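Local coordinates for protein 4-carboxymuconolactone decarboxylase (Sinorhizobium meliloti, PDB 4G9Q) that belongs to the carboxymuconolactone decarboxylase family, forms an all-helical trimer and probably acts as a lyase in benzoate degradation or as a peroxiredoxin-like enzyme, at residues A118-W123 with R190-R195; S111-H116 with P196-R201; R76-I81 with R203-I208. One frame throughout, in Å; residues are numbered along the deposited sequence.

Interaction 1 (A118-W123 with R190-R195)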
loop_
_atom_site.group_PDB
_atom_site.type_symbol
_atom_site.label_atom_id
_atom_site.label_comp_id
_atom_site.label_asym_id
_atom_site.label_seq_id
_atom_site.Cartn_x
_atom_site.Cartn_y
_atom_site.Cartn_z
ATOM N N ALA A 118 13.861 -6.540 2.400
ATOM C CA ALA A 118 13.514 -6.566 3.829
ATOM C C ALA A 118 13.781 -5.187 4.430
ATOM O O ALA A 118 12.979 -4.664 5.214
ATOM C CB ALA A 118 14.313 -7.632 4.563
ATOM N N TYR A 119 14.900 -4.588 4.027
ATOM C CA TYR A 119 15.275 -3.264 4.511
ATOM C C TYR A 119 14.523 -2.144 3.801
ATOM O O TYR A 119 14.109 -1.183 4.438
ATOM C CB TYR A 119 16.778 -3.048 4.364
ATOM C CG TYR A 119 17.596 -3.929 5.272
ATOM C CD1 TYR A 119 17.924 -3.517 6.568
ATOM C CD2 TYR A 119 18.047 -5.174 4.837
ATOM C CE1 TYR A 119 18.690 -4.335 7.410
ATOM C CE2 TYR A 119 18.801 -5.996 5.670
ATOM C CZ TYR A 119 19.115 -5.574 6.947
ATOM O OH TYR A 119 19.867 -6.390 7.755
ATOM N N TYR A 120 14.346 -2.266 2.486
ATOM C CA TYR A 120 13.776 -1.162 1.703
ATOM C C TYR A 120 12.261 -1.169 1.564
ATOM O O TYR A 120 11.647 -0.099 1.428
ATOM C CB TYR A 120 14.493 -1.000 0.352
ATOM C CG TYR A 120 15.762 -0.205 0.511
ATOM C CD1 TYR A 120 15.744 1.186 0.436
ATOM C CD2 TYR A 120 16.977 -0.835 0.796
ATOM C CE1 TYR A 120 16.897 1.931 0.611
ATOM C CE2 TYR A 120 18.145 -0.093 0.968
ATOM C CZ TYR A 120 18.097 1.286 0.874
ATOM O OH TYR A 120 19.234 2.036 1.046
ATOM N N SER A 121 11.659 -2.354 1.599
ATOM C CA SER A 121 10.203 -2.474 1.538
ATOM C C SER A 121 9.614 -2.798 2.907
ATOM O O SER A 121 8.481 -2.416 3.211
ATOM C CB SER A 121 9.779 -3.517 0.505
ATOM O OG SER A 121 10.226 -3.150 -0.793
ATOM N N GLY A 122 10.385 -3.487 3.739
ATOM C CA GLY A 122 9.923 -3.836 5.084
ATOM C C GLY A 122 10.009 -5.327 5.324
ATOM O O GLY A 122 9.866 -6.121 4.393
ATOM N N TRP A 123 10.237 -5.706 6.579
ATOM C CA TRP A 123 10.514 -7.096 6.923
ATOM C C TRP A 123 9.383 -8.031 6.516
ATOM O O TRP A 123 9.630 -9.115 5.989
ATOM C CB TRP A 123 10.795 -7.231 8.421
ATOM C CG TRP A 123 12.051 -7.989 8.700
ATOM C CD1 TRP A 123 12.158 -9.283 9.120
ATOM C CD2 TRP A 123 13.385 -7.496 8.569
ATOM N NE1 TRP A 123 13.482 -9.628 9.261
ATOM C CE2 TRP A 123 14.257 -8.547 8.933
ATOM C CE3 TRP A 123 13.930 -6.261 8.187
ATOM C CZ2 TRP A 123 15.649 -8.406 8.921
ATOM C CZ3 TRP A 123 15.314 -6.119 8.176
ATOM C CH2 TRP A 123 16.158 -7.189 8.542
ATOM N N ARG A 190 27.376 0.515 4.983
ATOM C CA ARG A 190 28.619 -0.202 5.279
ATOM C C ARG A 190 28.455 -1.723 5.329
ATOM O O ARG A 190 29.383 -2.441 5.727
ATOM C CB ARG A 190 29.268 0.332 6.563
ATOM C CG ARG A 190 29.872 1.714 6.390
ATOM C CD ARG A 190 30.701 2.135 7.595
ATOM N NE ARG A 190 31.984 2.695 7.169
ATOM C CZ ARG A 190 33.116 2.003 7.080
ATOM N NH1 ARG A 190 33.149 0.715 7.405
ATOM N NH2 ARG A 190 34.225 2.600 6.673
ATOM N N ASP A 191 27.285 -2.213 4.917
ATOM C CA ASP A 191 27.047 -3.657 4.824
ATOM C C ASP A 191 26.178 -4.035 3.629
ATOM O O ASP A 191 26.698 -4.508 2.620
ATOM C CB ASP A 191 26.471 -4.239 6.129
ATOM C CG ASP A 191 26.180 -5.735 6.026
ATOM O OD1 ASP A 191 26.816 -6.415 5.191
ATOM O OD2 ASP A 191 25.311 -6.241 6.774
ATOM N N LEU A 192 24.862 -3.818 3.737
ATOM C CA LEU A 192 23.918 -4.235 2.695
ATOM C C LEU A 192 24.365 -3.849 1.278
ATOM O O LEU A 192 24.374 -4.696 0.378
ATOM C CB LEU A 192 22.499 -3.700 2.990
ATOM C CG LEU A 192 21.357 -4.148 2.057
ATOM C CD1 LEU A 192 21.093 -5.644 2.160
ATOM C CD2 LEU A 192 20.087 -3.354 2.360
ATOM N N TRP A 193 24.758 -2.589 1.097
ATOM C CA TRP A 193 25.119 -2.060 -0.221
ATOM C C TRP A 193 26.453 -2.586 -0.739
ATOM O O TRP A 193 26.740 -2.480 -1.930
ATOM C CB TRP A 193 25.088 -0.524 -0.225
ATOM C CG TRP A 193 23.686 -0.018 -0.369
ATOM C CD1 TRP A 193 22.859 0.408 0.625
ATOM C CD2 TRP A 193 22.938 0.071 -1.583
ATOM N NE1 TRP A 193 21.636 0.773 0.102
ATOM C CE2 TRP A 193 21.658 0.574 -1.252
ATOM C CE3 TRP A 193 23.229 -0.207 -2.925
ATOM C CZ2 TRP A 193 20.664 0.796 -2.216
ATOM C CZ3 TRP A 193 22.238 0.014 -3.885
ATOM C CH2 TRP A 193 20.974 0.513 -3.519
ATOM N N LEU A 194 27.243 -3.172 0.157
ATOM C CA LEU A 194 28.530 -3.769 -0.206
ATOM C C LEU A 194 28.469 -5.291 -0.358
ATOM O O LEU A 194 29.467 -5.931 -0.716
ATOM C CB LEU A 194 29.591 -3.382 0.831
ATOM C CG LEU A 194 29.718 -1.882 1.116
ATOM C CD1 LEU A 194 30.747 -1.641 2.217
ATOM C CD2 LEU A 194 30.057 -1.086 -0.156
ATOM N N ARG A 195 27.304 -5.879 -0.096
ATOM C CA ARG A 195 27.136 -7.315 -0.278
ATOM C C ARG A 195 27.246 -7.671 -1.765
ATOM O O ARG A 195 26.603 -7.040 -2.602
ATOM C CB ARG A 195 25.813 -7.784 0.332
ATOM C CG ARG A 195 25.827 -7.820 1.868
ATOM C CD ARG A 195 24.428 -8.105 2.434
ATOM N NE ARG A 195 23.883 -9.361 1.914
ATOM C CZ ARG A 195 24.119 -10.565 2.428
ATOM N NH1 ARG A 195 24.882 -10.710 3.510
ATOM N NH2 ARG A 195 23.581 -11.633 1.860
#
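Tyr119 is the first residue of 118-123 to meet 190-195, and it meets Leu192. The two side chains slide past each other in opposite directions, with Tyr119 CD2 3.7 Å from Leu192 CD2 and Tyr119 CB 3.9 Å from that same methyl. The hydroxyl of Tyr119 is hydrogen-bonded to Arg60 of the second subunit, and Tyr56 of that subunit meets the ring edge-to-face.

One residue on, Tyr120 takes Leu192 at its rim, where Leu192 CD2 sits near the ring plane, 4.0 Å from Tyr120 CE2. The same methyl, Leu192 CD2, thus touches both tyrosines. Leu192 brings it there by setting CG anti to its backbone N (chi1 -175°). The tyrosine then runs on to Trp193, crossing it at about a right angle. Trp193 NE1 donates to Tyr120 OH over 2.9 Å, with 160° at the hydrogen, and the hydroxyl lies almost in the indole plane, at its edge. The rings themselves meet rim to rim, their planes 82° apart, and beside the bond Tyr120 CZ comes to 4.0 Å from Trp193 CZ2. Phe189 stacks with the indole, and Lys226 makes a cation-pi contact with it. Trp123, just past the turn at Gly122, lays its CZ3 over the centre of one face of the Tyr119 ring, 3.8 Å above the plane.

Chemically, this joins the end of helix 107-120 to the type I turn from Leu192 to Arg195 by an apolar wedge and one directed bond. The buried indole N-H is satisfied by the phenol oxygen. Since that N-H lies off the axis about which the indole turns, the bond should help hold the Trp193 ring in its rotation; for Tyr120 it fixes only where the phenol tip lies.

Interaction 2 (S111-H116 with P196-R201); sequences SETITH and PDLAPR
The carboxylates of Glu112 and Asp197 are the flat groups that meet here, their planes 30° apart and Glu112 OE1 3.9 Å from Asp197 OD2. Asp197 also sets its CB 3.7 Å from Glu112 OE1, the two side chains crossing at about a right angle. Such closeness of like charges is probably eased by the arginines on Glu112, whose OE2 forms salt bridges with Arg195 and Arg203. Asp197 OD1 accepts from the backbone N of Ala149. The ring of His116, one turn along from Glu112, stacks with Tyr120 and meets Trp193 edge-to-face.

Nearer the backbone, the contact is apolar. With Glu112 CG anti to the backbone N (chi1 -170°), that carbon lies against Leu198, 3.6 Å from Leu198 CG and 3.7 Å from Leu198 CD1. The bend at chi2 (65°) then brings the carboxylate beside Asp197. Thr113 OG1 lies 4.1 Å from Leu198 CD1, but its hydrogen bond goes to Glu109 O in its own helix.

Leu198 thus leads the loop in to helix 200-213, whose N-cap is Ala199, against the flank of helix 107-120. Thr113 continues onto Leu78 of helix 73-86 and Val206 of helix 200-213, and Ser111 and Ile114 reach the second subunit.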
loop_
_atom_site.group_PDB
_atom_site.type_symbol
_atom_site.label_atom_id
_atom_site.label_comp_id
_atom_site.label_asym_id
_atom_site.label_seq_id
_atom_site.Cartn_x
_atom_site.Cartn_y
_atom_site.Cartn_z
ATOM N N SER A 111 17.491 -14.457 -4.159
ATOM C CA SER A 111 17.766 -14.534 -2.728
ATOM C C SER A 111 18.161 -13.168 -2.167
ATOM O O SER A 111 17.620 -12.715 -1.140
ATOM C CB SER A 111 18.878 -15.563 -2.476
ATOM O OG SER A 111 19.134 -15.710 -1.096
ATOM N N GLU A 112 19.091 -12.503 -2.850
ATOM C CA GLU A 112 19.591 -11.207 -2.386
ATOM C C GLU A 112 18.559 -10.090 -2.533
ATOM O O GLU A 112 18.523 -9.170 -1.716
ATOM C CB GLU A 112 20.905 -10.848 -3.090
ATOM C CG GLU A 112 21.629 -9.629 -2.504
ATOM C CD GLU A 112 22.115 -9.833 -1.075
ATOM O OE1 GLU A 112 22.054 -10.976 -0.556
ATOM O OE2 GLU A 112 22.566 -8.842 -0.465
ATOM N N THR A 113 17.708 -10.180 -3.556
ATOM C CA THR A 113 16.649 -9.182 -3.745
ATOM C C THR A 113 15.692 -9.185 -2.553
ATOM O O THR A 113 15.302 -8.124 -2.049
ATOM C CB THR A 113 15.888 -9.416 -5.066
ATOM O OG1 THR A 113 16.800 -9.238 -6.153
ATOM C CG2 THR A 113 14.729 -8.425 -5.221
ATOM N N ILE A 114 15.336 -10.382 -2.105
ATOM C CA ILE A 114 14.480 -10.558 -0.932
ATOM C C ILE A 114 15.118 -9.919 0.311
ATOM O O ILE A 114 14.472 -9.150 1.018
ATOM C CB ILE A 114 14.125 -12.051 -0.733
ATOM C CG1 ILE A 114 13.258 -12.511 -1.915
ATOM C CG2 ILE A 114 13.399 -12.275 0.600
ATOM C CD1 ILE A 114 13.163 -14.015 -2.102
ATOM N N THR A 115 16.396 -10.210 0.551
ATOM C CA THR A 115 17.096 -9.643 1.704
ATOM C C THR A 115 17.194 -8.123 1.623
ATOM O O THR A 115 16.981 -7.422 2.620
ATOM C CB THR A 115 18.483 -10.273 1.863
ATOM O OG1 THR A 115 18.320 -11.678 2.086
ATOM C CG2 THR A 115 19.239 -9.657 3.035
ATOM N N HIS A 116 17.516 -7.620 0.433
ATOM C CA HIS A 116 17.615 -6.192 0.212
ATOM C C HIS A 116 16.287 -5.499 0.497
ATOM O O HIS A 116 16.250 -4.454 1.149
ATOM C CB HIS A 116 18.060 -5.893 -1.224
ATOM C CG HIS A 116 18.403 -4.457 -1.448
ATOM N ND1 HIS A 116 19.568 -3.892 -0.979
ATOM C CD2 HIS A 116 17.723 -3.462 -2.068
ATOM C CE1 HIS A 116 19.592 -2.610 -1.297
ATOM N NE2 HIS A 116 18.486 -2.324 -1.962
ATOM N N PRO A 196 28.093 -8.658 -2.105
ATOM C CA PRO A 196 28.379 -8.899 -3.531
ATOM C C PRO A 196 27.319 -9.682 -4.320
ATOM O O PRO A 196 27.420 -9.783 -5.546
ATOM C CB PRO A 196 29.700 -9.685 -3.490
ATOM C CG PRO A 196 29.650 -10.416 -2.177
ATOM C CD PRO A 196 28.992 -9.432 -1.222
ATOM N N ASP A 197 26.308 -10.208 -3.633
ATOM C CA ASP A 197 25.345 -11.130 -4.246
ATOM C C ASP A 197 24.410 -10.455 -5.257
ATOM O O ASP A 197 23.786 -11.125 -6.082
ATOM C CB ASP A 197 24.581 -11.878 -3.154
ATOM C CG ASP A 197 25.502 -12.348 -2.032
ATOM O OD1 ASP A 197 25.890 -13.537 -2.054
ATOM O OD2 ASP A 197 25.871 -11.514 -1.161
ATOM N N LEU A 198 24.321 -9.130 -5.189
ATOM C CA LEU A 198 23.830 -8.330 -6.306
ATOM C C LEU A 198 24.934 -7.370 -6.691
ATOM O O LEU A 198 25.543 -6.735 -5.822
ATOM C CB LEU A 198 22.586 -7.526 -5.921
ATOM C CG LEU A 198 21.245 -8.247 -5.799
ATOM C CD1 LEU A 198 20.223 -7.347 -5.099
ATOM C CD2 LEU A 198 20.728 -8.731 -7.161
ATOM N N ALA A 199 25.195 -7.262 -7.991
ATOM C CA ALA A 199 26.046 -6.196 -8.508
ATOM C C ALA A 199 25.408 -4.857 -8.142
ATOM O O ALA A 199 24.175 -4.766 -8.085
ATOM C CB ALA A 199 26.184 -6.327 -10.011
ATOM N N PRO A 200 26.231 -3.822 -7.868
ATOM C CA PRO A 200 25.699 -2.507 -7.494
ATOM C C PRO A 200 24.613 -2.003 -8.445
ATOM O O PRO A 200 23.593 -1.490 -7.981
ATOM C CB PRO A 200 26.937 -1.613 -7.541
ATOM C CG PRO A 200 28.026 -2.538 -7.106
ATOM C CD PRO A 200 27.708 -3.834 -7.795
ATOM N N ARG A 201 24.824 -2.168 -9.753
ATOM C CA ARG A 201 23.824 -1.783 -10.753
ATOM C C ARG A 201 22.477 -2.463 -10.509
ATOM O O ARG A 201 21.424 -1.821 -10.579
ATOM C CB ARG A 201 24.322 -2.130 -12.155
ATOM C CG ARG A 201 23.326 -1.812 -13.256
ATOM C CD ARG A 201 23.381 -2.899 -14.302
ATOM N NE ARG A 201 22.502 -2.648 -15.440
ATOM C CZ ARG A 201 21.429 -3.374 -15.744
ATOM N NH1 ARG A 201 21.072 -4.408 -14.991
ATOM N NH2 ARG A 201 20.717 -3.068 -16.821
#

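Interaction 3 (R76-I81 with R203-I208); sequences RSLVTI and RSLVTI
This is an apolar helix-to-helix crossing close to the middle of the chain, about 3 Å between its centre and the chain's. Helix segments 76-81 and 203-208 run in the same general direction, their axes 8.7 Å apart and crossing at -43°, and the CA atoms come nearest at Val79 and Val206. Both segments read RSLVTI, each in a separate region of carboxymuconolactone decarboxylase family sequence, and the contact is correspondingly reciprocal: the leucine of each helix meets the valine of the other.

On one side, Val79 CG2 packs 3.7 Å from Leu205 CD1 and 4.0 Å from Leu205 CG, the side chains crossing at about a right angle. With CG anti to its backbone N (chi1 178°), Leu205 extends its branch to this valine; its other methyl, CD2, lies 4.4 Å from Leu78 CB. In the second pairing Val206 CG1 lies 4.2 Å from Leu78 CD2 and 4.1 Å from the carbonyl Leu78 O.

The matching threonines turn back to their own helices. Thr80 OG1 donates to Arg76 O over 2.7 Å, and Thr207 does the same to Arg203 O; in each case the hydroxyl and the threonine N-H approach from opposite faces of the carbonyl. Their hydroxyls have equivalent histidine partners too, His243 for Thr80 and His116 for Thr207.

Around the pair, helix 107-120 brings Thr113 against both Leu78 and Val206, whereas helix 234-248 covers the other leucine-valine pair, with His243 and Leu244 on Val79 and Val240 on Leu205. Helix 220-229 adds His223 against Thr207 and Ile208.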
loop_
_atom_site.group_PDB
_atom_site.type_symbol
_atom_site.label_atom_id
_atom_site.label_comp_id
_atom_site.label_asym_id
_atom_site.label_seq_id
_atom_site.Cartn_x
_atom_site.Cartn_y
_atom_site.Cartn_z
ATOM N N ARG A 76 14.030 -7.110 -16.738
ATOM C CA ARG A 76 12.581 -6.994 -16.520
ATOM C C ARG A 76 12.098 -7.938 -15.417
ATOM O O ARG A 76 11.224 -7.582 -14.624
ATOM C CB ARG A 76 11.797 -7.221 -17.816
ATOM C CG ARG A 76 11.857 -6.037 -18.752
ATOM C CD ARG A 76 11.073 -6.265 -20.042
ATOM N NE ARG A 76 11.477 -5.248 -21.010
ATOM C CZ ARG A 76 10.935 -4.038 -21.101
ATOM N NH1 ARG A 76 9.927 -3.683 -20.306
ATOM N NH2 ARG A 76 11.396 -3.182 -22.001
ATOM N N SER A 77 12.677 -9.135 -15.361
ATOM C CA SER A 77 12.346 -10.079 -14.293
ATOM C C SER A 77 12.728 -9.538 -12.910
ATOM O O SER A 77 11.943 -9.647 -11.968
ATOM C CB SER A 77 12.989 -11.444 -14.546
ATOM O OG SER A 77 12.298 -12.156 -15.562
ATOM N N LEU A 78 13.916 -8.942 -12.793
ATOM C CA LEU A 78 14.335 -8.319 -11.534
ATOM C C LEU A 78 13.404 -7.181 -11.122
ATOM O O LEU A 78 13.020 -7.076 -9.957
ATOM C CB LEU A 78 15.778 -7.811 -11.620
ATOM C CG LEU A 78 16.881 -8.857 -11.438
ATOM C CD1 LEU A 78 18.220 -8.238 -11.809
ATOM C CD2 LEU A 78 16.904 -9.406 -10.011
ATOM N N VAL A 79 13.044 -6.338 -12.088
ATOM C CA VAL A 79 12.122 -5.221 -11.856
ATOM C C VAL A 79 10.750 -5.723 -11.396
ATOM O O VAL A 79 10.145 -5.163 -10.472
ATOM C CB VAL A 79 11.982 -4.355 -13.127
ATOM C CG1 VAL A 79 10.827 -3.365 -13.009
ATOM C CG2 VAL A 79 13.291 -3.610 -13.402
ATOM N N THR A 80 10.275 -6.783 -12.042
ATOM C CA THR A 80 8.960 -7.348 -11.741
ATOM C C THR A 80 8.938 -7.982 -10.348
ATOM O O THR A 80 8.010 -7.741 -9.569
ATOM C CB THR A 80 8.531 -8.368 -12.807
ATOM O OG1 THR A 80 8.614 -7.752 -14.099
ATOM C CG2 THR A 80 7.086 -8.833 -12.567
ATOM N N ILE A 81 9.965 -8.774 -10.032
ATOM C CA ILE A 81 10.063 -9.371 -8.696
ATOM C C ILE A 81 10.071 -8.282 -7.618
ATOM O O ILE A 81 9.335 -8.373 -6.626
ATOM C CB ILE A 81 11.286 -10.310 -8.572
ATOM C CG1 ILE A 81 11.020 -11.606 -9.350
ATOM C CG2 ILE A 81 11.597 -10.619 -7.106
ATOM C CD1 ILE A 81 12.246 -12.489 -9.455
ATOM N N ARG A 203 21.464 -3.993 -7.650
ATOM C CA ARG A 203 20.916 -3.606 -6.348
ATOM C C ARG A 203 20.191 -2.263 -6.454
ATOM O O ARG A 203 19.118 -2.081 -5.880
ATOM C CB ARG A 203 22.006 -3.562 -5.274
ATOM C CG ARG A 203 21.460 -3.530 -3.850
ATOM C CD ARG A 203 22.577 -3.553 -2.805
ATOM N NE ARG A 203 23.344 -4.802 -2.832
ATOM C CZ ARG A 203 22.988 -5.924 -2.207
ATOM N NH1 ARG A 203 21.862 -5.986 -1.499
ATOM N NH2 ARG A 203 23.761 -6.997 -2.302
ATOM N N SER A 204 20.773 -1.335 -7.208
ATOM C CA SER A 204 20.129 -0.052 -7.471
ATOM C C SER A 204 18.863 -0.238 -8.306
ATOM O O SER A 204 17.852 0.423 -8.055
ATOM C CB SER A 204 21.100 0.902 -8.165
ATOM O OG SER A 204 22.085 1.363 -7.247
ATOM N N LEU A 205 18.926 -1.137 -9.290
ATOM C CA LEU A 205 17.765 -1.463 -10.123
ATOM C C LEU A 205 16.580 -1.942 -9.277
ATOM O O LEU A 205 15.467 -1.436 -9.420
ATOM C CB LEU A 205 18.132 -2.509 -11.186
ATOM C CG LEU A 205 17.011 -2.985 -12.119
ATOM C CD1 LEU A 205 16.442 -1.815 -12.917
ATOM C CD2 LEU A 205 17.508 -4.080 -13.050
ATOM N N VAL A 206 16.818 -2.911 -8.397
ATOM C CA VAL A 206 15.737 -3.420 -7.547
ATOM C C VAL A 206 15.220 -2.345 -6.580
ATOM O O VAL A 206 14.021 -2.288 -6.303
ATOM C CB VAL A 206 16.097 -4.746 -6.804
ATOM C CG1 VAL A 206 16.275 -5.899 -7.802
ATOM C CG2 VAL A 206 17.324 -4.603 -5.939
ATOM N N THR A 207 16.122 -1.493 -6.091
ATOM C CA THR A 207 15.741 -0.398 -5.198
ATOM C C THR A 207 14.830 0.605 -5.911
ATOM O O THR A 207 13.758 0.930 -5.398
ATOM C CB THR A 207 16.964 0.322 -4.588
ATOM O OG1 THR A 207 17.818 -0.649 -3.971
ATOM C CG2 THR A 207 16.529 1.350 -3.541
ATOM N N ILE A 208 15.232 1.082 -7.089
ATOM C CA ILE A 208 14.377 2.050 -7.794
ATOM C C ILE A 208 13.023 1.428 -8.152
ATOM O O ILE A 208 11.990 2.093 -8.051
ATOM C CB ILE A 208 15.068 2.765 -9.011
ATOM C CG1 ILE A 208 15.443 1.783 -10.129
ATOM C CG2 ILE A 208 16.282 3.596 -8.526
ATOM C CD1 ILE A 208 15.838 2.473 -11.444
#

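In the fold
The three contacts form a nested series: interaction 1 lies inside the chain loop closed by interaction 2, and interaction 2 inside that closed by interaction 3. The centres of interactions 1 and 2 are about 9 Å apart. Those of interactions 2 and 3 are about 10 Å apart, and those of interactions 1 and 3 about 14 Å. Polar side chains join them. Arg195 NE is 2.8 Å from Glu112 OE2, and Arg203 NH2 reaches the same oxygen at 2.9 Å while probably bonding to Arg195 O, also at 2.9 Å. His116 NE2 lies 2.7 Å from Thr207 OG1, tying interaction 2 to 3. Interactions 1 and 2 touch the second subunit; interaction 3 stays within the chain.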